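PDB 2QL8: putative redox protein from Lactobacillus casei, which probably works as a thiol-dependent peroxide reductase, as many OsmC/Ohr-family proteins do, though its own substrate is not established. Local coordinates for residues L60-L64 against H75-V81; F94-V100 against N132-V138; M101-F107 against T137-F141; E21-H25 against T36-N41. All coordinates share one frame; numbering follows the deposited sequence. Where two conformers were deposited one is given.

Contact 1 (L60-L64 against H75-V81); sequences LEATL and HTGAVRV. With BEZ (benzoic acid), chain C.
Glu-61 lays its side chain against His-75, Gly-77, Ala-78 and Val-79, where helix 48-70 packs on strand 77-88 in the OsmC/Ohr fold; the two short segments run nearly antiparallel (159°) with their axes 8.0 Å apart. Starting at CB, which brushes Val-79 CG2, the chain leaves with CG anti to the backbone N, which brings CG near NE2 and CE1 of His-75; the bend at chi2 (76°) then turns the carboxylate toward Gly-77 and Ala-78. The carboxylate divides its neighbours. Glu-61 OE1 rests 3.4 Å from Ala-78 CA and close to Val-79 CG2, while Glu-61 OE2 lies 2.7 Å from Gly-77 O. OE2 also sits at the edge of the imidazole, where His-75 NE2 gives it a weak, bent hydrogen bond of 2.9 Å (118°). NE2 has a further partner in Glu-20 O of the second subunit, and ND1 is held by Glu-68 of the helix. With an alanine here, the carboxylate's place over Ala-78 would probably become a gap and His-75 would lose one of its mates. Ala-62 and Thr-63, which do not meet the strand, line the benzoic acid pocket. Leucines flank the glutamate: Leu-60 crosses Val-79 at about a right angle, its CD1 3.8 Å from Val-79 CG1, and Leu-64 CD2 presses to 3.6 Å from Gly-77 CA, where any CB would clash.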
loop_
_atom_site.group_PDB
_atom_site.type_symbol
_atom_site.label_atom_id
_atom_site.label_comp_id
_atom_site.label_asym_id
_atom_site.label_seq_id
_atom_site.Cartn_x
_atom_site.Cartn_y
_atom_site.Cartn_z
ATOM N N LEU A 60 7.966 1.072 7.449
ATOM C CA LEU A 60 8.817 0.318 8.338
ATOM C C LEU A 60 10.102 1.087 8.641
ATOM O O LEU A 60 10.560 1.144 9.792
ATOM C CB LEU A 60 9.137 -1.065 7.782
ATOM C CG LEU A 60 8.077 -2.151 7.984
ATOM C CD1 LEU A 60 8.364 -3.380 7.035
ATOM C CD2 LEU A 60 7.874 -2.561 9.456
ATOM N N GLU A 61 10.681 1.675 7.591
ATOM C CA GLU A 61 11.930 2.411 7.719
ATOM C C GLU A 61 11.738 3.644 8.635
ATOM O O GLU A 61 12.590 3.944 9.488
ATOM C CB GLU A 61 12.473 2.784 6.338
ATOM C CG GLU A 61 13.819 3.578 6.360
ATOM C CD GLU A 61 15.041 2.734 6.669
ATOM O OE1 GLU A 61 14.901 1.619 7.233
ATOM O OE2 GLU A 61 16.158 3.254 6.334
ATOM N N ALA A 62 10.621 4.359 8.466
ATOM C CA ALA A 62 10.287 5.517 9.330
ATOM C C ALA A 62 10.119 5.078 10.768
ATOM O O ALA A 62 10.561 5.750 11.720
ATOM C CB ALA A 62 9.022 6.239 8.848
ATOM N N THR A 63 9.450 3.944 10.951
ATOM C CA THR A 63 9.221 3.428 12.301
ATOM C C THR A 63 10.568 3.043 12.950
ATOM O O THR A 63 10.821 3.353 14.112
ATOM C CB THR A 63 8.240 2.217 12.328
ATOM O OG1 THR A 63 7.076 2.517 11.571
ATOM C CG2 THR A 63 7.851 1.790 13.761
ATOM N N LEU A 64 11.417 2.413 12.149
ATOM C CA LEU A 64 12.740 1.973 12.595
ATOM C C LEU A 64 13.589 3.187 12.995
ATOM O O LEU A 64 14.250 3.173 14.021
ATOM C CB LEU A 64 13.432 1.172 11.493
ATOM C CG LEU A 64 14.813 0.569 11.800
ATOM C CD1 LEU A 64 14.795 -0.250 13.079
ATOM C CD2 LEU A 64 15.271 -0.247 10.537
ATOM N N HIS A 75 20.835 6.639 12.477
ATOM C CA HIS A 75 19.981 5.854 11.563
ATOM C C HIS A 75 20.876 4.996 10.674
ATOM O O HIS A 75 21.589 5.520 9.799
ATOM C CB HIS A 75 19.107 6.778 10.726
ATOM C CG HIS A 75 18.189 6.056 9.790
ATOM N ND1 HIS A 75 17.492 4.916 10.152
ATOM C CD2 HIS A 75 17.843 6.324 8.507
ATOM C CE1 HIS A 75 16.751 4.523 9.126
ATOM N NE2 HIS A 75 16.942 5.367 8.124
ATOM N N THR A 76 20.860 3.695 10.910
ATOM C CA THR A 76 21.627 2.754 10.096
ATOM C C THR A 76 20.734 1.600 9.563
ATOM O O THR A 76 21.235 0.620 9.022
ATOM C CB THR A 76 22.782 2.170 10.920
ATOM O OG1 THR A 76 22.250 1.372 11.995
ATOM C CG2 THR A 76 23.658 3.306 11.462
ATOM N N GLY A 77 19.413 1.735 9.696
ATOM C CA GLY A 77 18.499 0.696 9.283
ATOM C C GLY A 77 18.141 0.786 7.797
ATOM O O GLY A 77 18.264 1.839 7.183
ATOM N N ALA A 78 17.707 -0.343 7.240
ATOM C CA ALA A 78 17.192 -0.424 5.868
ATOM C C ALA A 78 16.135 -1.491 5.829
ATOM O O ALA A 78 16.190 -2.500 6.572
ATOM C CB ALA A 78 18.308 -0.718 4.874
ATOM N N VAL A 79 15.157 -1.300 4.931
ATOM C CA VAL A 79 14.056 -2.260 4.779
ATOM C C VAL A 79 13.886 -2.585 3.288
ATOM O O VAL A 79 13.877 -1.679 2.451
ATOM C CB VAL A 79 12.725 -1.693 5.365
ATOM C CG1 VAL A 79 11.574 -2.690 5.197
ATOM C CG2 VAL A 79 12.926 -1.287 6.855
ATOM N N ARG A 80 13.709 -3.870 3.009
ATOM C CA ARG A 80 13.361 -4.367 1.684
ATOM C C ARG A 80 12.076 -5.156 1.799
ATOM O O ARG A 80 11.941 -6.001 2.674
ATOM C CB ARG A 80 14.482 -5.288 1.169
ATOM C CG ARG A 80 14.110 -5.894 -0.178
ATOM C CD ARG A 80 15.341 -6.495 -0.838
ATOM N NE ARG A 80 15.824 -7.665 -0.130
ATOM C CZ ARG A 80 16.784 -8.455 -0.627
ATOM N NH1 ARG A 80 17.328 -8.145 -1.802
ATOM N NH2 ARG A 80 17.216 -9.529 0.041
ATOM N N VAL A 81 11.116 -4.897 0.908
ATOM C CA VAL A 81 9.861 -5.614 0.913
ATOM C C VAL A 81 9.711 -6.283 -0.446
ATOM O O VAL A 81 9.785 -5.614 -1.484
ATOM C CB VAL A 81 8.653 -4.662 1.209
ATOM C CG1 VAL A 81 7.314 -5.380 1.010
ATOM C CG2 VAL A 81 8.788 -4.048 2.626
HETATM C C BEZ C . 5.961 5.315 16.022
HETATM O O1 BEZ C . 6.220 6.169 16.949
HETATM O O2 BEZ C . 5.504 4.273 16.294
HETATM C C1 BEZ C . 6.118 5.600 14.567
HETATM C C2 BEZ C . 6.903 6.709 14.204
HETATM C C3 BEZ C . 7.057 7.007 12.851
HETATM C C4 BEZ C . 6.429 6.202 11.891
HETATM C C5 BEZ C . 5.644 5.105 12.275
HETATM C C6 BEZ C . 5.482 4.770 13.580
#

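Contact 2 (F94-V100 against N132-V138); sequences FLVHAQV and NYTIETV
Glu-136 OE2 is gripped by two nitrogens of the neighbouring strand, His-97 NE2 at 2.8 Å and Gln-99 NE2 at 2.9 Å. Strands 91-102 and 133-137 are parallel neighbours joined by a beta-alpha-beta crossover through helices 107-120 and 122-127. The two donors reach OE2 from opposite faces of the carboxylate, each well out of its plane, and both bonds are nearly straight (168° and 173°). His-97 meets OE2 in its own ring plane, and Gln-99 does so in its amide plane, running alongside Glu-136. One step out, Thr-134 OG1 fixes the far side of the imidazole, 2.7 Å from His-97 ND1, and water 1 ties that hydroxyl to Val-96 O. Arg-80 holds Gln-99 OE1, while Trp-7 of the second subunit packs on His-97. Backbone bonds alternate regularly from Val-96 to Val-138. The other face is largely apolar: Tyr-133 CD1 touches Val-96 CG1, and Ile-135 reaches Ala-98 CB with its CG1 and Val-100 CG2 with its CD1, beneath helices 48-70 and 107-120. At the Asn-132 end of the ladder, Asn-132 ND2 bonds to Phe-94 O at 2.9 Å from above the carbonyl plane.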
loop_
_atom_site.group_PDB
_atom_site.type_symbol
_atom_site.label_atom_id
_atom_site.label_comp_id
_atom_site.label_asym_id
_atom_site.label_seq_id
_atom_site.Cartn_x
_atom_site.Cartn_y
_atom_site.Cartn_z
ATOM N N PHE A 94 -2.021 -11.136 -3.046
ATOM C CA PHE A 94 -0.648 -10.694 -2.890
ATOM C C PHE A 94 -0.061 -11.338 -1.626
ATOM O O PHE A 94 -0.749 -11.478 -0.591
ATOM C CB PHE A 94 -0.537 -9.177 -2.725
ATOM C CG PHE A 94 -0.882 -8.362 -3.933
ATOM C CD1 PHE A 94 -1.184 -8.917 -5.182
ATOM C CD2 PHE A 94 -0.920 -6.991 -3.819
ATOM C CE1 PHE A 94 -1.490 -8.108 -6.243
ATOM C CE2 PHE A 94 -1.272 -6.184 -4.907
ATOM C CZ PHE A 94 -1.569 -6.771 -6.106
ATOM N N LEU A 95 1.220 -11.691 -1.722
ATOM C CA LEU A 95 2.034 -12.081 -0.555
ATOM C C LEU A 95 3.058 -10.992 -0.319
ATOM O O LEU A 95 3.568 -10.401 -1.262
ATOM C CB LEU A 95 2.784 -13.400 -0.810
ATOM C CG LEU A 95 1.922 -14.612 -1.204
ATOM C CD1 LEU A 95 2.887 -15.763 -1.588
ATOM C CD2 LEU A 95 0.905 -15.053 -0.163
ATOM N N VAL A 96 3.353 -10.719 0.956
ATOM C CA VAL A 96 4.252 -9.640 1.318
ATOM C C VAL A 96 5.288 -10.149 2.341
ATOM O O VAL A 96 4.932 -10.783 3.355
ATOM C CB VAL A 96 3.476 -8.473 1.976
ATOM C CG1 VAL A 96 4.447 -7.327 2.366
ATOM C CG2 VAL A 96 2.305 -7.988 1.053
ATOM N N HIS A 97 6.554 -9.930 2.029
ATOM C CA HIS A 97 7.648 -10.352 2.916
ATOM C C HIS A 97 8.625 -9.202 3.128
ATOM O O HIS A 97 9.227 -8.710 2.152
ATOM C CB HIS A 97 8.396 -11.570 2.350
ATOM C CG HIS A 97 9.462 -12.049 3.283
ATOM N ND1 HIS A 97 9.169 -12.652 4.488
ATOM C CD2 HIS A 97 10.812 -11.995 3.192
ATOM C CE1 HIS A 97 10.308 -12.964 5.097
ATOM N NE2 HIS A 97 11.312 -12.558 4.341
ATOM N N ALA A 98 8.779 -8.758 4.392
ATOM C CA ALA A 98 9.670 -7.651 4.690
ATOM C C ALA A 98 10.967 -8.204 5.320
ATOM O O ALA A 98 10.933 -9.153 6.110
ATOM C CB ALA A 98 9.005 -6.656 5.664
ATOM N N GLN A 99 12.072 -7.565 4.958
ATOM C CA GLN A 99 13.383 -7.854 5.536
ATOM C C GLN A 99 13.931 -6.570 6.117
ATOM O O GLN A 99 13.973 -5.533 5.448
ATOM C CB GLN A 99 14.322 -8.414 4.457
ATOM C CG GLN A 99 13.933 -9.798 3.994
ATOM C CD GLN A 99 14.866 -10.316 2.948
ATOM O OE1 GLN A 99 15.367 -9.548 2.137
ATOM N NE2 GLN A 99 15.130 -11.606 2.983
ATOM N N VAL A 100 14.416 -6.656 7.358
ATOM C CA VAL A 100 14.888 -5.484 8.082
ATOM C C VAL A 100 16.345 -5.739 8.486
ATOM O O VAL A 100 16.666 -6.778 9.055
ATOM C CB VAL A 100 14.038 -5.234 9.349
ATOM C CG1 VAL A 100 14.604 -4.015 10.141
ATOM C CG2 VAL A 100 12.540 -5.040 8.963
ATOM N N ASN A 132 -0.909 -13.301 4.971
ATOM C CA ASN A 132 -0.069 -13.209 3.778
ATOM C C ASN A 132 1.212 -12.392 3.977
ATOM O O ASN A 132 1.954 -12.150 3.053
ATOM C CB ASN A 132 -0.874 -12.622 2.590
ATOM C CG ASN A 132 -1.896 -13.596 2.040
ATOM O OD1 ASN A 132 -2.248 -14.598 2.696
ATOM N ND2 ASN A 132 -2.441 -13.273 0.879
ATOM N N TYR A 133 1.466 -11.967 5.211
ATOM C CA TYR A 133 2.563 -11.067 5.526
ATOM C C TYR A 133 3.500 -11.692 6.541
ATOM O O TYR A 133 3.064 -12.117 7.606
ATOM C CB TYR A 133 1.963 -9.781 6.112
ATOM C CG TYR A 133 2.969 -8.789 6.675
ATOM C CD1 TYR A 133 4.117 -8.432 5.998
ATOM C CD2 TYR A 133 2.702 -8.169 7.884
ATOM C CE1 TYR A 133 5.012 -7.497 6.536
ATOM C CE2 TYR A 133 3.575 -7.278 8.426
ATOM C CZ TYR A 133 4.727 -6.937 7.774
ATOM O OH TYR A 133 5.592 -5.996 8.323
ATOM N N THR A 134 4.774 -11.664 6.185
ATOM C CA THR A 134 5.875 -12.114 7.047
ATOM C C THR A 134 6.974 -11.065 7.092
ATOM O O THR A 134 7.133 -10.258 6.171
ATOM C CB THR A 134 6.427 -13.486 6.538
ATOM O OG1 THR A 134 6.704 -13.407 5.141
ATOM C CG2 THR A 134 5.411 -14.588 6.795
ATOM N N ILE A 135 7.771 -11.113 8.174
ATOM C CA ILE A 135 8.845 -10.178 8.384
ATOM C C ILE A 135 10.013 -10.925 9.035
ATOM O O ILE A 135 9.786 -11.796 9.885
ATOM C CB ILE A 135 8.377 -8.924 9.219
ATOM C CG1 ILE A 135 9.483 -7.893 9.328
ATOM C CG2 ILE A 135 7.819 -9.324 10.570
ATOM C CD1 ILE A 135 9.009 -6.521 9.824
ATOM N N GLU A 136 11.216 -10.554 8.649
ATOM C CA GLU A 136 12.421 -11.150 9.217
ATOM C C GLU A 136 13.536 -10.106 9.317
ATOM O O GLU A 136 13.540 -9.108 8.619
ATOM C CB GLU A 136 12.878 -12.348 8.384
ATOM C CG GLU A 136 13.438 -11.972 7.087
ATOM C CD GLU A 136 14.079 -13.153 6.313
ATOM O OE1 GLU A 136 14.724 -14.047 6.911
ATOM O OE2 GLU A 136 13.972 -13.150 5.088
ATOM N N THR A 137 14.531 -10.420 10.162
ATOM C CA THR A 137 15.732 -9.642 10.338
ATOM C C THR A 137 16.837 -10.329 9.571
ATOM O O THR A 137 16.967 -11.539 9.642
ATOM C CB THR A 137 16.110 -9.565 11.838
ATOM O OG1 THR A 137 14.968 -9.126 12.594
ATOM C CG2 THR A 137 17.298 -8.630 12.032
ATOM N N VAL A 138 17.598 -9.526 8.844
ATOM C CA VAL A 138 18.725 -9.985 8.041
ATOM C C VAL A 138 19.958 -9.140 8.317
ATOM O O VAL A 138 19.886 -8.039 8.848
ATOM C CB VAL A 138 18.371 -9.963 6.537
ATOM C CG1 VAL A 138 17.144 -10.847 6.292
ATOM C CG2 VAL A 138 18.185 -8.508 6.026
HETATM O O HOH W 1 4.578 -13.831 3.319
#

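Contact 3 (M101-F107 against T137-F141); sequences MVKGVDF and TVTDF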
loop_
_atom_site.group_PDB
_atom_site.type_symbol
_atom_site.label_atom_id
_atom_site.label_comp_id
_atom_site.label_asym_id
_atom_site.label_seq_id
_atom_site.Cartn_x
_atom_site.Cartn_y
_atom_site.Cartn_z
HETATM N N MSE A 101 17.191 -4.769 8.189
HETATM C CA MSE A 101 18.588 -4.779 8.659
HETATM C C MSE A 101 18.877 -3.526 9.486
HETATM O O MSE A 101 18.310 -2.470 9.230
HETATM C CB MSE A 101 19.559 -4.898 7.484
HETATM C CG MSE A 101 19.545 -3.731 6.507
HETATM SE SE MSE A 101 20.753 -4.042 5.055
HETATM C CE MSE A 101 22.364 -3.933 6.006
ATOM N N VAL A 102 19.757 -3.645 10.498
ATOM C CA VAL A 102 20.245 -2.476 11.242
ATOM C C VAL A 102 21.747 -2.623 11.279
ATOM O O VAL A 102 22.245 -3.414 12.032
ATOM C CB VAL A 102 19.638 -2.346 12.672
ATOM C CG1 VAL A 102 20.076 -1.027 13.311
ATOM C CG2 VAL A 102 18.086 -2.515 12.627
ATOM N N LYS A 103 22.438 -1.846 10.465
ATOM C CA LYS A 103 23.881 -2.022 10.310
ATOM C C LYS A 103 24.686 -1.723 11.565
ATOM O O LYS A 103 25.775 -2.280 11.748
ATOM C CB LYS A 103 24.386 -1.146 9.163
ATOM C CG LYS A 103 25.601 -1.705 8.430
ATOM C CD LYS A 103 25.867 -0.892 7.123
ATOM N N GLY A 104 24.168 -0.875 12.439
ATOM C CA GLY A 104 24.993 -0.358 13.510
ATOM C C GLY A 104 25.177 -1.276 14.704
ATOM O O GLY A 104 25.932 -0.959 15.620
ATOM N N VAL A 105 24.507 -2.420 14.701
ATOM C CA VAL A 105 24.254 -3.139 15.943
ATOM C C VAL A 105 24.371 -4.658 15.848
ATOM O O VAL A 105 24.349 -5.222 14.758
ATOM C CB VAL A 105 22.847 -2.786 16.441
ATOM C CG1 VAL A 105 22.686 -1.279 16.536
ATOM C CG2 VAL A 105 21.780 -3.387 15.503
ATOM N N ASP A 106 24.473 -5.299 17.000
ATOM C CA ASP A 106 24.455 -6.747 17.116
ATOM C C ASP A 106 23.123 -7.333 16.599
ATOM O O ASP A 106 22.064 -6.668 16.641
ATOM C CB ASP A 106 24.702 -7.119 18.587
ATOM C CG ASP A 106 23.794 -6.318 19.564
ATOM O OD1 ASP A 106 23.962 -5.008 19.778
ATOM O OD2 ASP A 106 22.902 -7.050 20.088
ATOM N N PHE A 107 23.167 -8.555 16.087
ATOM C CA PHE A 107 21.986 -9.178 15.482
ATOM C C PHE A 107 20.788 -9.265 16.436
ATOM O O PHE A 107 19.653 -9.054 16.037
ATOM C CB PHE A 107 22.318 -10.553 14.890
ATOM C CG PHE A 107 21.253 -11.089 13.982
ATOM C CD1 PHE A 107 21.108 -10.580 12.694
ATOM C CD2 PHE A 107 20.366 -12.047 14.415
ATOM C CE1 PHE A 107 20.122 -11.063 11.853
ATOM C CE2 PHE A 107 19.368 -12.523 13.575
ATOM C CZ PHE A 107 19.262 -12.025 12.294
ATOM N N THR A 137 14.531 -10.420 10.162
ATOM C CA THR A 137 15.732 -9.642 10.338
ATOM C C THR A 137 16.837 -10.329 9.571
ATOM O O THR A 137 16.967 -11.539 9.642
ATOM C CB THR A 137 16.110 -9.565 11.838
ATOM O OG1 THR A 137 14.968 -9.126 12.594
ATOM C CG2 THR A 137 17.298 -8.630 12.032
ATOM N N VAL A 138 17.598 -9.526 8.844
ATOM C CA VAL A 138 18.725 -9.985 8.041
ATOM C C VAL A 138 19.958 -9.140 8.317
ATOM O O VAL A 138 19.886 -8.039 8.848
ATOM C CB VAL A 138 18.371 -9.963 6.537
ATOM C CG1 VAL A 138 17.144 -10.847 6.292
ATOM C CG2 VAL A 138 18.185 -8.508 6.026
ATOM N N THR A 139 21.131 -9.649 7.949
ATOM C CA THR A 139 22.336 -8.834 8.128
ATOM C C THR A 139 22.587 -7.952 6.895
ATOM O O THR A 139 23.171 -6.889 7.018
ATOM C CB THR A 139 23.556 -9.723 8.456
ATOM O OG1 THR A 139 23.758 -10.607 7.369
ATOM C CG2 THR A 139 23.306 -10.554 9.690
ATOM N N ASP A 140 22.161 -8.390 5.706
ATOM C CA ASP A 140 22.245 -7.578 4.498
ATOM C C ASP A 140 21.216 -8.022 3.456
ATOM O O ASP A 140 20.468 -8.993 3.657
ATOM C CB ASP A 140 23.661 -7.654 3.892
ATOM C CG ASP A 140 24.079 -9.071 3.602
ATOM O OD1 ASP A 140 23.357 -9.770 2.861
ATOM O OD2 ASP A 140 25.117 -9.505 4.149
ATOM N N PHE A 141 21.168 -7.288 2.342
ATOM C CA PHE A 141 20.299 -7.649 1.220
ATOM C C PHE A 141 21.097 -8.251 0.036
ATOM O O PHE A 141 20.610 -8.238 -1.094
ATOM C CB PHE A 141 19.501 -6.439 0.720
ATOM C CG PHE A 141 18.687 -5.725 1.777
ATOM C CD1 PHE A 141 18.040 -6.418 2.789
ATOM C CD2 PHE A 141 18.509 -4.357 1.681
ATOM C CE1 PHE A 141 17.280 -5.717 3.754
ATOM C CE2 PHE A 141 17.745 -3.676 2.618
ATOM C CZ PHE A 141 17.148 -4.358 3.638
HETATM O O HOH W 2 20.899 -6.255 10.744
#
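Met-101, modelled as selenomethionine, sets its SE over one face of the Phe-141 ring, 3.8 Å from the centroid and only 9° off the ring normal. This Met-aromatic contact pins the C-terminal tail, which follows strand 133-137, across the end of strand 91-102. The first torsion puts CG between the backbone N and the carbonyl carbon (chi1 64°), so that Met-101 CG comes within 3.8 Å of Phe-141 CZ. Met-101 CB lies 3.4 Å from Val-138 O. A bend at chi3 then carries CE back off the ring, to 3.2 Å from Thr-139 O. The ring also packs on Ala-78 and Arg-80 of strand 77-88. A serine in place of Phe-141 removes the ring that SE covers, and would probably leave the selenomethionine freer to turn and the tail less firmly held. Farther along the chain, water 2 bridges the backbones, accepting from Val-102 N and donating to Val-138 O. Beyond Val-102 the chain makes a type I turn to Val-105, and Asp-106 then N-caps helix 107-120. Phe-107, first in that helix, folds back toward the tail and slides past Thr-137, with CE1 3.7 Å from Thr-137 CG2. The Thr-139 side chain crosses that of Phe-107 at about a right angle, its CG2 3.7 Å from Phe-107 CD1. At the ring's edge, Phe-107 CZ approaches Thr-137 O to 3.5 Å.

Contact 4 (E21-H25 against T36-N41); sequences ELEGH and TSSPMN
Glu-23 and Asn-41 reach for each other from opposite directions, their carboxylate and amide planes turned 54° apart, beside the mouth of the antiparallel hairpin formed by strands 24-27 and 33-36. In the Glu-23 conformer given, one of two, Asn-41 ND2 donates to Glu-23 OE2 at 3.0 Å; the oxygen lies in the amide plane, but the donor stands above the carboxylate plane. From the opposite face comes the backbone Ser-38 N, also 3.0 Å from Glu-23 OE2 and almost perfectly straight (176°), so in this conformer one oxygen ties both ends of the type I turn 38-41. Glu-23 gets there by leaving with CG anti to the carbonyl carbon and bending at chi2 (-64°), which folds its tip back over the turn although CB points away from it. Its other oxygen, OE1, is bonded to His-43 ND1, and Asn-41 OD1 to His-43 N, so the next few residues steady both partners. Ser-38 OG closes an ST turn by accepting from Met-40 N. Leu-22 lies alongside, CD2 3.6 Å from Ser-38 CB, and packs on Ala-62 of the second subunit. At the hairpin itself, Gly-24 and Thr-36 form a hydrogen-bonded pair, Thr-36 N to Gly-24 O at 2.9 Å and Gly-24 N to Thr-36 O at 3.0 Å. Water 4 links the two segments once more, donating to Leu-22 O and lying 2.9 Å from Thr-36 OG1.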
loop_
_atom_site.group_PDB
_atom_site.type_symbol
_atom_site.label_atom_id
_atom_site.label_comp_id
_atom_site.label_asym_id
_atom_site.label_seq_id
_atom_site.Cartn_x
_atom_site.Cartn_y
_atom_site.Cartn_z
ATOM N N GLU A 21 -7.603 2.942 -17.600
ATOM C CA GLU A 21 -7.411 1.549 -17.965
ATOM C C GLU A 21 -6.143 0.988 -17.321
ATOM O O GLU A 21 -5.317 1.763 -16.798
ATOM C CB GLU A 21 -7.298 1.409 -19.516
ATOM C CG GLU A 21 -8.575 1.755 -20.205
ATOM C CD GLU A 21 -8.413 1.891 -21.726
ATOM O OE1 GLU A 21 -7.449 2.569 -22.181
ATOM O OE2 GLU A 21 -9.274 1.327 -22.424
ATOM N N LEU A 22 -5.985 -0.342 -17.395
ATOM C CA LEU A 22 -4.859 -1.030 -16.762
ATOM C C LEU A 22 -3.548 -0.347 -17.174
ATOM O O LEU A 22 -2.662 -0.096 -16.357
ATOM C CB LEU A 22 -4.913 -2.530 -17.091
ATOM C CG LEU A 22 -3.957 -3.499 -16.398
ATOM C CD1 LEU A 22 -4.026 -3.404 -14.855
ATOM C CD2 LEU A 22 -4.247 -4.960 -16.899
ATOM N N GLU A 23 -3.432 -0.036 -18.459
ATOM C CA GLU A 23 -2.358 0.808 -18.914
ATOM C C GLU A 23 -2.805 2.255 -18.720
ATOM O O GLU A 23 -3.566 2.831 -19.515
ATOM C CB GLU A 23 -2.017 0.468 -20.366
ATOM C CG GLU A 23 -1.806 -1.012 -20.543
ATOM C CD GLU A 23 -0.628 -1.558 -19.762
ATOM O OE1 GLU A 23 0.432 -0.902 -19.817
ATOM O OE2 GLU A 23 -0.749 -2.656 -19.186
ATOM N N GLY A 24 -2.397 2.839 -17.585
ATOM C CA GLY A 24 -2.868 4.164 -17.228
ATOM C C GLY A 24 -1.968 4.891 -16.258
ATOM O O GLY A 24 -0.761 4.965 -16.457
ATOM N N HIS A 25 -2.602 5.481 -15.246
ATOM C CA HIS A 25 -1.934 6.270 -14.224
ATOM C C HIS A 25 -2.762 6.225 -12.964
ATOM O O HIS A 25 -3.957 5.940 -12.998
ATOM C CB HIS A 25 -1.779 7.730 -14.621
ATOM C CG HIS A 25 -1.101 7.938 -15.937
ATOM N ND1 HIS A 25 -1.760 7.787 -17.148
ATOM C CD2 HIS A 25 0.167 8.312 -16.236
ATOM C CE1 HIS A 25 -0.902 8.028 -18.132
ATOM N NE2 HIS A 25 0.268 8.363 -17.607
ATOM N N THR A 36 1.072 3.672 -14.627
ATOM C CA THR A 36 0.806 2.321 -14.220
ATOM C C THR A 36 0.617 1.401 -15.453
ATOM O O THR A 36 0.234 1.850 -16.535
ATOM C CB THR A 36 -0.453 2.247 -13.294
ATOM O OG1 THR A 36 -1.617 2.696 -13.992
ATOM C CG2 THR A 36 -0.235 3.053 -12.000
ATOM N N SER A 37 0.846 0.113 -15.237
ATOM C CA SER A 37 0.647 -0.911 -16.254
ATOM C C SER A 37 0.550 -2.274 -15.602
ATOM O O SER A 37 0.890 -2.465 -14.429
ATOM C CB SER A 37 1.773 -0.899 -17.302
ATOM O OG SER A 37 3.042 -1.193 -16.753
ATOM N N SER A 38 0.035 -3.244 -16.353
ATOM C CA SER A 38 -0.094 -4.587 -15.836
ATOM C C SER A 38 1.278 -5.123 -15.488
ATOM O O SER A 38 2.210 -4.995 -16.288
ATOM C CB SER A 38 -0.672 -5.541 -16.883
ATOM O OG SER A 38 -0.690 -6.851 -16.369
ATOM N N PRO A 39 1.402 -5.791 -14.334
ATOM C CA PRO A 39 2.702 -6.413 -14.035
ATOM C C PRO A 39 3.028 -7.582 -14.979
ATOM O O PRO A 39 4.179 -8.024 -15.016
ATOM C CB PRO A 39 2.540 -6.935 -12.612
ATOM C CG PRO A 39 1.095 -7.166 -12.446
ATOM C CD PRO A 39 0.423 -6.038 -13.269
HETATM N N MSE A 40 2.011 -8.075 -15.703
HETATM C CA MSE A 40 2.151 -9.255 -16.575
HETATM C C MSE A 40 2.691 -8.919 -17.956
HETATM O O MSE A 40 2.873 -9.830 -18.768
HETATM C CB MSE A 40 0.832 -10.010 -16.687
HETATM C CG MSE A 40 0.259 -10.520 -15.371
HETATM SE SE MSE A 40 1.574 -11.421 -14.223
HETATM C CE MSE A 40 1.703 -13.043 -15.256
ATOM N N ASN A 41 2.989 -7.669 -18.247
ATOM C CA ASN A 41 3.677 -7.318 -19.483
ATOM C C ASN A 41 4.935 -6.506 -19.186
ATOM O O ASN A 41 5.228 -6.228 -18.016
ATOM C CB ASN A 41 2.726 -6.578 -20.430
ATOM C CG ASN A 41 2.246 -5.236 -19.883
ATOM O OD1 ASN A 41 3.038 -4.450 -19.363
ATOM N ND2 ASN A 41 0.958 -4.949 -20.057
HETATM O O HOH W 3 -4.713 3.159 -14.547
HETATM O O HOH W 4 -2.871 0.093 -13.687
#

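Contacts 1, 2 and 3 build one body: strand 77-88 pairs with strand 91-102, which serves contacts 2 and 3, and these share Thr-137 and Val-138. Contact 1 is buried and mixes leucine and valine packing with one inward carboxylate; contact 2 is partly buried, a full parallel ladder with a polar network on one face and a mostly apolar layer on the other. Contact 3 lies at the surface and depends on aromatic and selenium packing with a bridging water. Contact 4 stands apart in the N-terminal hairpin, its centre about 29 Å from contact 1's, and, partly buried, relies on backbone pairing, a twice-bonded carboxylate oxygen and waters. Contacts 1, 2 and 4 touch the second subunit.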